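Local coordinates for autophagy protein 5 (Saccharomyces cerevisiae, PDB 2DYO), which acts in autophagic vesicle formation and cytoplasm-to-vacuole transport, is required for mitophagy and nucleophagy, and is conjugated to ATG12, at residues P200-L205 with T222-G227; K152-I157 with D277-I282; L16-S21 with L119-V124; Y74-H79 with P131-I136. All blocks are in the same frame, centred on the assembly; numbering follows the deposited sequence.

Interaction 1 (P200-L205 with T222-G227)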
loop_
_atom_site.group_PDB
_atom_site.type_symbol
_atom_site.label_atom_id
_atom_site.label_comp_id
_atom_site.label_asym_id
_atom_site.label_seq_id
_atom_site.Cartn_x
_atom_site.Cartn_y
_atom_site.Cartn_z
ATOM N N PRO A 200 15.946 -8.592 13.359
ATOM C CA PRO A 200 14.605 -8.860 13.886
ATOM C C PRO A 200 14.437 -9.995 14.898
ATOM O O PRO A 200 15.029 -11.067 14.763
ATOM C CB PRO A 200 13.786 -9.122 12.621
ATOM C CG PRO A 200 14.470 -8.282 11.593
ATOM C CD PRO A 200 15.925 -8.548 11.887
ATOM N N ARG A 201 13.617 -9.743 15.912
ATOM C CA ARG A 201 13.295 -10.745 16.920
ATOM C C ARG A 201 12.123 -11.539 16.334
ATOM O O ARG A 201 11.986 -12.746 16.555
ATOM C CB ARG A 201 12.870 -10.068 18.221
ATOM C CG ARG A 201 14.029 -9.584 19.082
ATOM C CD ARG A 201 14.832 -10.773 19.570
ATOM N NE ARG A 201 15.639 -10.458 20.743
ATOM C CZ ARG A 201 15.945 -11.342 21.687
ATOM N NH1 ARG A 201 16.686 -10.980 22.724
ATOM N NH2 ARG A 201 15.496 -12.588 21.599
ATOM N N HIS A 202 11.282 -10.831 15.583
ATOM C CA HIS A 202 10.121 -11.411 14.903
ATOM C C HIS A 202 9.932 -10.651 13.599
ATOM O O HIS A 202 10.423 -9.537 13.457
ATOM C CB HIS A 202 8.846 -11.263 15.738
ATOM C CG HIS A 202 8.776 -12.177 16.921
ATOM N ND1 HIS A 202 9.145 -11.782 18.190
ATOM C CD2 HIS A 202 8.358 -13.459 17.033
ATOM C CE1 HIS A 202 8.955 -12.783 19.032
ATOM N NE2 HIS A 202 8.479 -13.813 18.355
ATOM N N ILE A 203 9.222 -11.239 12.643
ATOM C CA ILE A 203 8.988 -10.549 11.375
ATOM C C ILE A 203 7.554 -10.027 11.258
ATOM O O ILE A 203 6.593 -10.789 11.405
ATOM C CB ILE A 203 9.238 -11.473 10.150
ATOM C CG1 ILE A 203 10.691 -11.959 10.121
ATOM C CG2 ILE A 203 8.915 -10.718 8.855
ATOM C CD1 ILE A 203 11.713 -10.875 9.827
ATOM N N PRO A 204 7.397 -8.715 11.006
ATOM C CA PRO A 204 6.079 -8.093 10.855
ATOM C C PRO A 204 5.603 -8.520 9.467
ATOM O O PRO A 204 5.930 -7.876 8.462
ATOM C CB PRO A 204 6.385 -6.592 10.906
ATOM C CG PRO A 204 7.698 -6.518 11.661
ATOM C CD PRO A 204 8.451 -7.687 11.080
ATOM N N LEU A 205 4.855 -9.613 9.422
ATOM C CA LEU A 205 4.364 -10.159 8.165
ATOM C C LEU A 205 2.850 -10.276 8.111
ATOM O O LEU A 205 2.218 -10.768 9.045
ATOM C CB LEU A 205 4.968 -11.550 7.942
ATOM C CG LEU A 205 4.469 -12.350 6.732
ATOM C CD1 LEU A 205 4.966 -11.700 5.440
ATOM C CD2 LEU A 205 4.978 -13.802 6.829
ATOM N N THR A 222 2.818 -15.229 13.773
ATOM C CA THR A 222 3.966 -14.892 14.601
ATOM C C THR A 222 5.138 -15.719 14.081
ATOM O O THR A 222 5.067 -16.948 14.041
ATOM C CB THR A 222 3.737 -15.270 16.080
ATOM O OG1 THR A 222 2.567 -14.610 16.572
ATOM C CG2 THR A 222 4.940 -14.859 16.921
ATOM N N ILE A 223 6.210 -15.046 13.686
ATOM C CA ILE A 223 7.382 -15.732 13.156
ATOM C C ILE A 223 8.654 -15.287 13.872
ATOM O O ILE A 223 9.139 -14.173 13.664
ATOM C CB ILE A 223 7.506 -15.472 11.648
ATOM C CG1 ILE A 223 6.285 -16.071 10.937
ATOM C CG2 ILE A 223 8.807 -16.062 11.108
ATOM C CD1 ILE A 223 6.221 -15.775 9.467
ATOM N N SER A 224 9.179 -16.165 14.724
ATOM C CA SER A 224 10.391 -15.882 15.492
ATOM C C SER A 224 11.633 -15.903 14.598
ATOM O O SER A 224 11.780 -16.779 13.748
ATOM C CB SER A 224 10.546 -16.909 16.621
ATOM O OG SER A 224 11.663 -16.604 17.445
ATOM N N MET A 225 12.528 -14.943 14.801
ATOM C CA MET A 225 13.745 -14.851 13.999
ATOM C C MET A 225 15.014 -15.008 14.819
ATOM O O MET A 225 16.112 -15.080 14.263
ATOM C CB MET A 225 13.794 -13.503 13.274
ATOM C CG MET A 225 12.707 -13.314 12.245
ATOM S SD MET A 225 12.840 -14.523 10.922
ATOM C CE MET A 225 14.325 -13.951 10.086
ATOM N N THR A 226 14.868 -15.057 16.137
ATOM C CA THR A 226 16.021 -15.178 17.011
ATOM C C THR A 226 16.798 -16.468 16.753
ATOM O O THR A 226 16.265 -17.560 16.902
ATOM C CB THR A 226 15.593 -15.130 18.492
ATOM O OG1 THR A 226 14.991 -13.857 18.774
ATOM C CG2 THR A 226 16.797 -15.327 19.402
ATOM N N GLY A 227 18.051 -16.321 16.339
ATOM C CA GLY A 227 18.904 -17.472 16.089
ATOM C C GLY A 227 18.611 -18.323 14.869
ATOM O O GLY A 227 19.216 -19.393 14.700
HETATM O O HOH W 1 12.261 -14.315 18.653
HETATM O O HOH W 2 6.060 -12.235 13.722
#
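Residues 200-205 and 222-227 run in opposite directions and meet at a single bridge between His202 and Ser224, flanked by the hydrogen bonds Met225 N to Arg201 O (2.9 Å) and Ile203 N to Ile223 O (3.1 Å). The return bond that would complete the Ile203-Ile223 pair is replaced by a water, which donates to Ile203 O and accepts from Ile223 N. Met225 CG, anti to the carbonyl carbon (chi1 -65°), comes 3.2 Å from Ile203 CG1, tighter than usual van der Waals contact; the bend at chi2 folds SD back to 3.4 Å from the same carbon. The bridge lies just beyond the open end of the hairpin of strands 205-208 and 218-219, the first hairpin of the ubiquitin-like UblB fold, and carries its pairing outward. On the inner side Leu205 CD2 touches Ile223 CD1 (3.5 Å), and Leu266 of helix 266-273 covers Ile203 and Ile223. Toward the surface, His202 brings CD2 to 3.5 Å from Ser224 CA. In Arg201 the bend at chi2 (-65°) brings CD beside Thr226 OG1, and NH2 bonds to that oxygen (3.1 Å), which is tilted 25° from the guanidinium plane; a second water joins Arg201 O, Ser224 OG and Thr226 OG1.

Interaction 2 (K152-I157 with D277-I282)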
loop_
_atom_site.group_PDB
_atom_site.type_symbol
_atom_site.label_atom_id
_atom_site.label_comp_id
_atom_site.label_asym_id
_atom_site.label_seq_id
_atom_site.Cartn_x
_atom_site.Cartn_y
_atom_site.Cartn_z
ATOM N N LYS A 152 4.485 1.629 15.360
ATOM C CA LYS A 152 4.689 1.337 16.774
ATOM C C LYS A 152 4.632 -0.182 16.978
ATOM O O LYS A 152 5.427 -0.757 17.721
ATOM C CB LYS A 152 3.626 2.040 17.617
ATOM C CG LYS A 152 3.897 2.006 19.106
ATOM C CD LYS A 152 2.788 2.726 19.895
ATOM C CE LYS A 152 3.014 2.599 21.401
ATOM N NZ LYS A 152 1.915 3.254 22.166
ATOM N N GLN A 153 3.689 -0.836 16.307
ATOM C CA GLN A 153 3.568 -2.289 16.410
ATOM C C GLN A 153 4.817 -2.931 15.794
ATOM O O GLN A 153 5.389 -3.875 16.338
ATOM C CB GLN A 153 2.342 -2.793 15.644
ATOM C CG GLN A 153 1.006 -2.302 16.150
ATOM C CD GLN A 153 -0.130 -2.673 15.207
ATOM O OE1 GLN A 153 -0.433 -3.856 15.007
ATOM N NE2 GLN A 153 -0.761 -1.660 14.612
ATOM N N VAL A 154 5.223 -2.410 14.640
ATOM C CA VAL A 154 6.398 -2.920 13.942
ATOM C C VAL A 154 7.637 -2.837 14.830
ATOM O O VAL A 154 8.377 -3.806 14.954
ATOM C CB VAL A 154 6.645 -2.146 12.621
ATOM C CG1 VAL A 154 8.006 -2.494 12.046
ATOM C CG2 VAL A 154 5.554 -2.493 11.618
ATOM N N CYS A 155 7.851 -1.687 15.464
ATOM C CA CYS A 155 9.007 -1.514 16.342
ATOM C C CYS A 155 9.016 -2.609 17.407
ATOM O O CYS A 155 10.043 -3.250 17.654
ATOM C CB CYS A 155 8.967 -0.133 17.008
ATOM S SG CYS A 155 10.365 0.253 18.096
ATOM N N PHE A 156 7.857 -2.827 18.021
ATOM C CA PHE A 156 7.702 -3.844 19.051
ATOM C C PHE A 156 7.975 -5.248 18.516
ATOM O O PHE A 156 8.623 -6.057 19.176
ATOM C CB PHE A 156 6.291 -3.800 19.631
ATOM C CG PHE A 156 6.056 -4.812 20.708
ATOM C CD1 PHE A 156 6.694 -4.695 21.940
ATOM C CD2 PHE A 156 5.231 -5.909 20.483
ATOM C CE1 PHE A 156 6.515 -5.656 22.931
ATOM C CE2 PHE A 156 5.044 -6.879 21.471
ATOM C CZ PHE A 156 5.689 -6.751 22.698
ATOM N N ILE A 157 7.468 -5.536 17.322
ATOM C CA ILE A 157 7.660 -6.845 16.705
ATOM C C ILE A 157 9.135 -7.080 16.370
ATOM O O ILE A 157 9.685 -8.151 16.650
ATOM C CB ILE A 157 6.804 -6.971 15.415
ATOM C CG1 ILE A 157 5.317 -6.927 15.789
ATOM C CG2 ILE A 157 7.140 -8.271 14.675
ATOM C CD1 ILE A 157 4.368 -6.767 14.607
ATOM N N ASP A 277 4.635 1.154 5.719
ATOM C CA ASP A 277 4.033 1.175 7.050
ATOM C C ASP A 277 4.805 0.236 7.975
ATOM O O ASP A 277 4.397 -0.006 9.109
ATOM C CB ASP A 277 2.557 0.767 7.005
ATOM C CG ASP A 277 2.349 -0.659 6.531
ATOM O OD1 ASP A 277 1.192 -1.123 6.602
ATOM O OD2 ASP A 277 3.321 -1.312 6.084
ATOM N N GLY A 278 5.927 -0.286 7.479
ATOM C CA GLY A 278 6.756 -1.172 8.281
ATOM C C GLY A 278 6.460 -2.658 8.175
ATOM O O GLY A 278 7.261 -3.485 8.616
ATOM N N PHE A 279 5.317 -3.005 7.597
ATOM C CA PHE A 279 4.947 -4.407 7.444
ATOM C C PHE A 279 5.314 -4.962 6.075
ATOM O O PHE A 279 5.248 -4.254 5.064
ATOM C CB PHE A 279 3.436 -4.607 7.641
ATOM C CG PHE A 279 3.013 -4.722 9.078
ATOM C CD1 PHE A 279 2.666 -3.595 9.812
ATOM C CD2 PHE A 279 2.958 -5.967 9.698
ATOM C CE1 PHE A 279 2.268 -3.705 11.148
ATOM C CE2 PHE A 279 2.561 -6.087 11.030
ATOM C CZ PHE A 279 2.217 -4.953 11.755
ATOM N N LEU A 280 5.717 -6.229 6.056
ATOM C CA LEU A 280 6.015 -6.917 4.804
ATOM C C LEU A 280 4.696 -7.572 4.427
ATOM O O LEU A 280 4.097 -8.272 5.244
ATOM C CB LEU A 280 7.067 -8.009 4.997
ATOM C CG LEU A 280 7.195 -8.947 3.785
ATOM C CD1 LEU A 280 7.741 -8.173 2.577
ATOM C CD2 LEU A 280 8.110 -10.103 4.132
ATOM N N TYR A 281 4.229 -7.339 3.204
ATOM C CA TYR A 281 2.978 -7.936 2.761
ATOM C C TYR A 281 3.205 -8.922 1.629
ATOM O O TYR A 281 3.915 -8.622 0.669
ATOM C CB TYR A 281 1.998 -6.876 2.234
ATOM C CG TYR A 281 1.437 -5.922 3.257
ATOM C CD1 TYR A 281 2.142 -4.792 3.643
ATOM C CD2 TYR A 281 0.171 -6.132 3.805
ATOM C CE1 TYR A 281 1.599 -3.878 4.550
ATOM C CE2 TYR A 281 -0.378 -5.233 4.710
ATOM C CZ TYR A 281 0.339 -4.107 5.073
ATOM O OH TYR A 281 -0.211 -3.196 5.933
ATOM N N ILE A 282 2.627 -10.110 1.743
ATOM C CA ILE A 282 2.734 -11.039 0.635
ATOM C C ILE A 282 1.321 -11.366 0.203
ATOM O O ILE A 282 0.394 -11.432 1.025
ATOM C CB ILE A 282 3.532 -12.325 0.973
ATOM C CG1 ILE A 282 2.905 -13.072 2.141
ATOM C CG2 ILE A 282 4.989 -11.966 1.286
ATOM C CD1 ILE A 282 3.731 -14.277 2.560
#
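Val154, on helix 142-159 of the alpha-helical bundle, packs against the Asx turn at Asp277-Phe279 that leads into the last strand of UblB. Its CG2 methyl does most of the touching. It lies 3.5 Å from Phe279 CE1 and 3.6 Å from Gly278 C, and with no side chain at Gly278 the helix comes close to the backbone of the turn. Val154 CG1, anti to the backbone N (chi1 169°), rests instead 3.6 Å from Gly278 O. One helical turn on, Ile157 sends CD1 to the far end of the Phe279 ring, 4.0 Å from CZ, the two side chains crossing at about a right angle. The turn is held from within: Asp277 OD2 accepts Phe279 N (3.0 Å) from above the carboxylate plane, while OD1 receives Tyr281 OH (2.6 Å) on its syn lone pair, so both oxygens of this buried carboxylate are engaged. Tyr270 of helix 266-273 hydrogen-bonds to Gly278 O and also packs on Val154, so it lies against both sides of the contact. Lys152, the lysine that is joined to ATG12, is unmodified here; it extends from the same helix and stays clear of the turn. The contact is thus a helix-to-turn interface between two domains, docking the helical bundle on the turn that leads into the last strand of a ubiquitin-like beta-grasp.

Interaction 3 (L16-S21 with L119-V124)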
loop_
_atom_site.group_PDB
_atom_site.type_symbol
_atom_site.label_atom_id
_atom_site.label_comp_id
_atom_site.label_asym_id
_atom_site.label_seq_id
_atom_site.Cartn_x
_atom_site.Cartn_y
_atom_site.Cartn_z
ATOM N N LEU A 16 1.515 4.091 -9.637
ATOM C CA LEU A 16 0.436 3.552 -10.458
ATOM C C LEU A 16 -0.460 4.604 -11.100
ATOM O O LEU A 16 -0.561 5.732 -10.619
ATOM C CB LEU A 16 -0.455 2.647 -9.599
ATOM C CG LEU A 16 0.192 1.418 -8.953
ATOM C CD1 LEU A 16 -0.734 0.845 -7.873
ATOM C CD2 LEU A 16 0.469 0.378 -10.029
ATOM N N ASN A 17 -1.113 4.215 -12.192
ATOM C CA ASN A 17 -2.068 5.085 -12.860
ATOM C C ASN A 17 -3.353 4.784 -12.096
ATOM O O ASN A 17 -3.728 3.621 -11.948
ATOM C CB ASN A 17 -2.254 4.697 -14.336
ATOM C CG ASN A 17 -1.026 4.975 -15.180
ATOM O OD1 ASN A 17 -0.392 6.023 -15.052
ATOM N ND2 ASN A 17 -0.697 4.043 -16.069
ATOM N N VAL A 18 -4.019 5.818 -11.598
ATOM C CA VAL A 18 -5.251 5.609 -10.850
ATOM C C VAL A 18 -6.390 6.461 -11.383
ATOM O O VAL A 18 -6.279 7.685 -11.488
ATOM C CB VAL A 18 -5.054 5.926 -9.351
ATOM C CG1 VAL A 18 -6.387 5.816 -8.615
ATOM C CG2 VAL A 18 -4.034 4.966 -8.755
ATOM N N LEU A 19 -7.486 5.801 -11.726
ATOM C CA LEU A 19 -8.651 6.497 -12.239
ATOM C C LEU A 19 -9.686 6.579 -11.133
ATOM O O LEU A 19 -10.314 5.582 -10.782
ATOM C CB LEU A 19 -9.232 5.744 -13.442
ATOM C CG LEU A 19 -10.368 6.459 -14.177
ATOM C CD1 LEU A 19 -9.880 7.823 -14.648
ATOM C CD2 LEU A 19 -10.846 5.608 -15.355
ATOM N N VAL A 20 -9.853 7.772 -10.572
ATOM C CA VAL A 20 -10.823 7.967 -9.506
ATOM C C VAL A 20 -12.129 8.534 -10.052
ATOM O O VAL A 20 -12.129 9.513 -10.803
ATOM C CB VAL A 20 -10.284 8.931 -8.422
ATOM C CG1 VAL A 20 -11.342 9.142 -7.342
ATOM C CG2 VAL A 20 -9.009 8.364 -7.806
ATOM N N SER A 21 -13.238 7.915 -9.674
ATOM C CA SER A 21 -14.546 8.383 -10.106
ATOM C C SER A 21 -15.357 8.738 -8.870
ATOM O O SER A 21 -15.370 7.995 -7.888
ATOM C CB SER A 21 -15.268 7.300 -10.905
ATOM O OG SER A 21 -15.490 6.158 -10.101
ATOM N N LEU A 119 -5.495 1.464 -11.798
ATOM C CA LEU A 119 -6.376 1.109 -10.702
ATOM C C LEU A 119 -7.604 2.005 -10.746
ATOM O O LEU A 119 -7.498 3.230 -10.678
ATOM C CB LEU A 119 -5.638 1.282 -9.370
ATOM C CG LEU A 119 -6.375 0.898 -8.087
ATOM C CD1 LEU A 119 -6.786 -0.569 -8.137
ATOM C CD2 LEU A 119 -5.459 1.162 -6.892
ATOM N N ARG A 120 -8.769 1.384 -10.861
ATOM C CA ARG A 120 -10.025 2.111 -10.920
ATOM C C ARG A 120 -10.634 2.208 -9.526
ATOM O O ARG A 120 -10.952 1.194 -8.907
ATOM C CB ARG A 120 -10.980 1.392 -11.870
ATOM C CG ARG A 120 -12.013 2.290 -12.506
ATOM C CD ARG A 120 -12.479 1.710 -13.831
ATOM N NE ARG A 120 -13.119 2.724 -14.662
ATOM C CZ ARG A 120 -13.331 2.595 -15.968
ATOM N NH1 ARG A 120 -12.953 1.489 -16.597
ATOM N NH2 ARG A 120 -13.910 3.578 -16.646
ATOM N N ILE A 121 -10.792 3.435 -9.039
ATOM C CA ILE A 121 -11.344 3.672 -7.709
ATOM C C ILE A 121 -12.564 4.587 -7.759
ATOM O O ILE A 121 -12.566 5.600 -8.458
ATOM C CB ILE A 121 -10.288 4.314 -6.789
ATOM C CG1 ILE A 121 -9.138 3.332 -6.555
ATOM C CG2 ILE A 121 -10.932 4.753 -5.475
ATOM C CD1 ILE A 121 -9.540 2.065 -5.831
ATOM N N HIS A 122 -13.591 4.230 -6.996
ATOM C CA HIS A 122 -14.823 5.005 -6.948
ATOM C C HIS A 122 -15.097 5.456 -5.515
ATOM O O HIS A 122 -15.074 4.646 -4.588
ATOM C CB HIS A 122 -15.994 4.150 -7.447
ATOM C CG HIS A 122 -15.689 3.378 -8.695
ATOM N ND1 HIS A 122 -16.174 3.736 -9.936
ATOM C CD2 HIS A 122 -14.918 2.282 -8.897
ATOM C CE1 HIS A 122 -15.715 2.897 -10.848
ATOM N NE2 HIS A 122 -14.949 2.005 -10.244
ATOM N N LEU A 123 -15.350 6.751 -5.342
ATOM C CA LEU A 123 -15.651 7.315 -4.027
ATOM C C LEU A 123 -17.160 7.175 -3.839
ATOM O O LEU A 123 -17.936 7.697 -4.641
ATOM C CB LEU A 123 -15.270 8.797 -3.986
ATOM C CG LEU A 123 -14.822 9.469 -2.679
ATOM C CD1 LEU A 123 -15.294 10.904 -2.701
ATOM C CD2 LEU A 123 -15.373 8.755 -1.455
ATOM N N VAL A 124 -17.568 6.487 -2.778
ATOM C CA VAL A 124 -18.984 6.254 -2.502
ATOM C C VAL A 124 -19.413 6.711 -1.104
ATOM O O VAL A 124 -18.578 6.922 -0.224
ATOM C CB VAL A 124 -19.307 4.747 -2.644
ATOM C CG1 VAL A 124 -20.772 4.488 -2.362
ATOM C CG2 VAL A 124 -18.944 4.274 -4.038
#
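Leu19 binds strand 118-126 through both backbone atoms, its N to Leu119 O and its O to Ile121 N, each at 2.8 Å. The parallel ladder continues from Leu119 N to Asn17 O, Ser21 N to Ile121 O (2.7 Å) and Leu123 N to Ser21 O, with the strand axes 22° apart. Over one face of the sheet Val18 and Leu119 lie side by side, pointing the same way, with Val18 CG2 4.1 Å from Leu119 CB; Val18 CG1 also nears Ile121 CG1 (4.2 Å). On the other face Leu19, with chi1 of -173° setting CG anti to the backbone N and chi2 of 57° turning the methyls, has CD2 over one face of the Arg120 guanidinium, 3.7 Å from NE. Arg120 is extended from CG to NE and runs alongside the leucine.

In the next shell, Leu97 of helix 90-98 packs on Leu119, and Phe77 of strand 74-79 on Ile121. Asn17 OD1 bonds to Arg41 of strand 37-43, and its ND2 to Thr117 O and to the backbone of a bound chain of another protein, which also packs aromatic surface on Asn17 and Leu19. First and last strands paired in parallel at the centre of a mixed 2-1-5-3-4 sheet are the signature of the ubiquitin-like beta-grasp, here in UblA.

Interaction 4 (Y74-H79 with P131-I136)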
loop_
_atom_site.group_PDB
_atom_site.type_symbol
_atom_site.label_atom_id
_atom_site.label_comp_id
_atom_site.label_asym_id
_atom_site.label_seq_id
_atom_site.Cartn_x
_atom_site.Cartn_y
_atom_site.Cartn_z
ATOM N N TYR A 74 -21.548 8.055 5.493
ATOM C CA TYR A 74 -20.150 7.657 5.601
ATOM C C TYR A 74 -19.558 7.601 4.196
ATOM O O TYR A 74 -20.277 7.383 3.220
ATOM C CB TYR A 74 -20.021 6.288 6.274
ATOM C CG TYR A 74 -20.274 6.305 7.767
ATOM C CD1 TYR A 74 -21.544 6.057 8.285
ATOM C CD2 TYR A 74 -19.238 6.571 8.660
ATOM C CE1 TYR A 74 -21.774 6.070 9.664
ATOM C CE2 TYR A 74 -19.453 6.589 10.032
ATOM C CZ TYR A 74 -20.721 6.336 10.530
ATOM O OH TYR A 74 -20.927 6.347 11.891
ATOM N N PHE A 75 -18.248 7.801 4.094
ATOM C CA PHE A 75 -17.566 7.777 2.801
ATOM C C PHE A 75 -16.484 6.703 2.776
ATOM O O PHE A 75 -15.747 6.535 3.747
ATOM C CB PHE A 75 -16.919 9.134 2.526
ATOM C CG PHE A 75 -17.871 10.295 2.603
ATOM C CD1 PHE A 75 -17.439 11.524 3.091
ATOM C CD2 PHE A 75 -19.190 10.168 2.181
ATOM C CE1 PHE A 75 -18.305 12.611 3.160
ATOM C CE2 PHE A 75 -20.066 11.251 2.244
ATOM C CZ PHE A 75 -19.620 12.474 2.735
ATOM N N TRP A 76 -16.393 5.984 1.661
ATOM C CA TRP A 76 -15.383 4.942 1.504
ATOM C C TRP A 76 -15.120 4.669 0.026
ATOM O O TRP A 76 -15.898 5.084 -0.842
ATOM C CB TRP A 76 -15.813 3.657 2.229
ATOM C CG TRP A 76 -17.004 2.943 1.651
ATOM C CD1 TRP A 76 -17.001 2.020 0.647
ATOM C CD2 TRP A 76 -18.371 3.081 2.064
ATOM N NE1 TRP A 76 -18.279 1.570 0.410
ATOM C CE2 TRP A 76 -19.138 2.205 1.265
ATOM C CE3 TRP A 76 -19.021 3.861 3.031
ATOM C CZ2 TRP A 76 -20.527 2.085 1.402
ATOM C CZ3 TRP A 76 -20.404 3.742 3.167
ATOM C CH2 TRP A 76 -21.138 2.860 2.355
ATOM N N PHE A 77 -14.013 3.990 -0.261
ATOM C CA PHE A 77 -13.657 3.679 -1.637
ATOM C C PHE A 77 -14.145 2.315 -2.073
ATOM O O PHE A 77 -14.300 1.400 -1.263
ATOM C CB PHE A 77 -12.143 3.723 -1.837
ATOM C CG PHE A 77 -11.532 5.070 -1.602
ATOM C CD1 PHE A 77 -10.755 5.305 -0.472
ATOM C CD2 PHE A 77 -11.700 6.095 -2.527
ATOM C CE1 PHE A 77 -10.150 6.539 -0.268
ATOM C CE2 PHE A 77 -11.095 7.337 -2.332
ATOM C CZ PHE A 77 -10.318 7.554 -1.198
ATOM N N GLU A 78 -14.376 2.188 -3.372
ATOM C CA GLU A 78 -14.820 0.934 -3.944
ATOM C C GLU A 78 -14.123 0.660 -5.264
ATOM O O GLU A 78 -13.645 1.576 -5.937
ATOM C CB GLU A 78 -16.340 0.940 -4.133
ATOM C CG GLU A 78 -17.090 0.380 -2.938
ATOM C CD GLU A 78 -18.593 0.380 -3.126
ATOM O OE1 GLU A 78 -19.055 0.243 -4.280
ATOM O OE2 GLU A 78 -19.313 0.501 -2.114
ATOM N N HIS A 79 -14.044 -0.616 -5.608
ATOM C CA HIS A 79 -13.436 -1.057 -6.851
ATOM C C HIS A 79 -14.390 -2.108 -7.400
ATOM O O HIS A 79 -14.614 -3.146 -6.777
ATOM C CB HIS A 79 -12.051 -1.656 -6.594
ATOM C CG HIS A 79 -11.415 -2.248 -7.813
ATOM N ND1 HIS A 79 -11.603 -3.562 -8.186
ATOM C CD2 HIS A 79 -10.614 -1.700 -8.757
ATOM C CE1 HIS A 79 -10.944 -3.797 -9.307
ATOM N NE2 HIS A 79 -10.335 -2.684 -9.674
ATOM N N PRO A 131 -18.871 -3.926 6.387
ATOM C CA PRO A 131 -18.116 -4.724 7.358
ATOM C C PRO A 131 -16.596 -4.594 7.271
ATOM O O PRO A 131 -15.998 -4.843 6.225
ATOM C CB PRO A 131 -18.600 -6.150 7.080
ATOM C CG PRO A 131 -19.003 -6.103 5.626
ATOM C CD PRO A 131 -19.727 -4.789 5.555
ATOM N N THR A 132 -15.995 -4.204 8.394
ATOM C CA THR A 132 -14.549 -4.022 8.553
ATOM C C THR A 132 -13.981 -2.773 7.877
ATOM O O THR A 132 -12.797 -2.466 8.025
ATOM C CB THR A 132 -13.745 -5.251 8.052
ATOM O OG1 THR A 132 -13.662 -5.230 6.622
ATOM C CG2 THR A 132 -14.410 -6.546 8.508
ATOM N N ILE A 133 -14.822 -2.049 7.146
ATOM C CA ILE A 133 -14.366 -0.845 6.466
ATOM C C ILE A 133 -14.288 0.369 7.391
ATOM O O ILE A 133 -15.270 0.737 8.040
ATOM C CB ILE A 133 -15.283 -0.489 5.273
ATOM C CG1 ILE A 133 -15.131 -1.537 4.166
ATOM C CG2 ILE A 133 -14.954 0.909 4.756
ATOM C CD1 ILE A 133 -13.728 -1.633 3.581
ATOM N N ILE A 134 -13.108 0.975 7.455
ATOM C CA ILE A 134 -12.903 2.172 8.257
ATOM C C ILE A 134 -13.272 3.322 7.331
ATOM O O ILE A 134 -12.632 3.512 6.298
ATOM C CB ILE A 134 -11.428 2.351 8.660
ATOM C CG1 ILE A 134 -10.945 1.133 9.449
ATOM C CG2 ILE A 134 -11.266 3.630 9.472
ATOM C CD1 ILE A 134 -9.466 1.201 9.800
ATOM N N PRO A 135 -14.301 4.104 7.687
ATOM C CA PRO A 135 -14.732 5.232 6.854
ATOM C C PRO A 135 -13.677 6.326 6.684
ATOM O O PRO A 135 -12.782 6.479 7.516
ATOM C CB PRO A 135 -15.986 5.731 7.576
ATOM C CG PRO A 135 -15.669 5.454 9.017
ATOM C CD PRO A 135 -15.048 4.070 8.959
ATOM N N ILE A 136 -13.782 7.077 5.590
ATOM C CA ILE A 136 -12.860 8.173 5.316
ATOM C C ILE A 136 -13.242 9.308 6.260
ATOM O O ILE A 136 -14.372 9.791 6.233
ATOM C CB ILE A 136 -12.985 8.638 3.853
ATOM C CG1 ILE A 136 -12.578 7.486 2.927
ATOM C CG2 ILE A 136 -12.122 9.873 3.617
ATOM C CD1 ILE A 136 -13.032 7.645 1.480
HETATM O O HOH W 3 -16.846 8.782 6.458
#
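Ile136 reaches across strand 74-79 with its backbone and its longer branch. Its N gives Phe75 O a nearly straight hydrogen bond (2.7 Å, 178° at the hydrogen), and a water completes the pair by accepting from Phe75 N and donating to Ile136 O. CG1 stands beside the backbone N, 3.4 Å from Phe75 O, and chi2 of 163° stretches CD1 onward over one face of the Phe77 ring. There the methyl makes a CH-pi contact, 3.8 Å from the ring centroid and offset toward the rim, nearest CE1; the same CD1 lies 3.6 Å from Trp76 CA. Trp76 CB meets Ile133 CG2 (3.8 Å). With CG between the backbone N and the carbonyl carbon (chi1 68°), the indole leaves the backbone on the side of Glu78, and NE1 bonds to Glu78 OE2 (2.9 Å) on the anti side of that oxygen, which helps hold the indole in its rotation. At the outer end Tyr74 and Pro135 lie side by side, pointing the same way, with Tyr74 CD2 3.5 Å from Pro135 CB. Met52 of helix 52-59 packs on both Phe77 and Ile136, which are buried. The segment 131-136, on its way to helix 142-159, crosses the strand steeply and pairs with it at one residue, beside the edge strand 82-84, as a linker leaving the ubiquitin-like beta-grasp sheet of UblA.

In the fold
Interactions 3 and 4 share one sheet, that of UblA: His122 O lies 2.8 Å from Glu78 N and Val124 N 2.9 Å from Trp76 O, so strand 118-126 has strand 15-22 on one edge and strand 74-79 on the other. Interactions 1 and 2 adjoin where UblB meets the helical bundle: Pro204 O comes 2.9 Å from Leu280 N, and Ile157 packs on Pro204. The two pairs lie in series along the chain: interactions 3 and 4 close before interaction 2 opens, with interaction 1 nested inside its loop. Centres of interactions 1 and 3 are about 36 Å apart. Segment 131-136 leads from UblA to helix 142-159, the helix that carries Lys152, the lysine that becomes joined to ATG12.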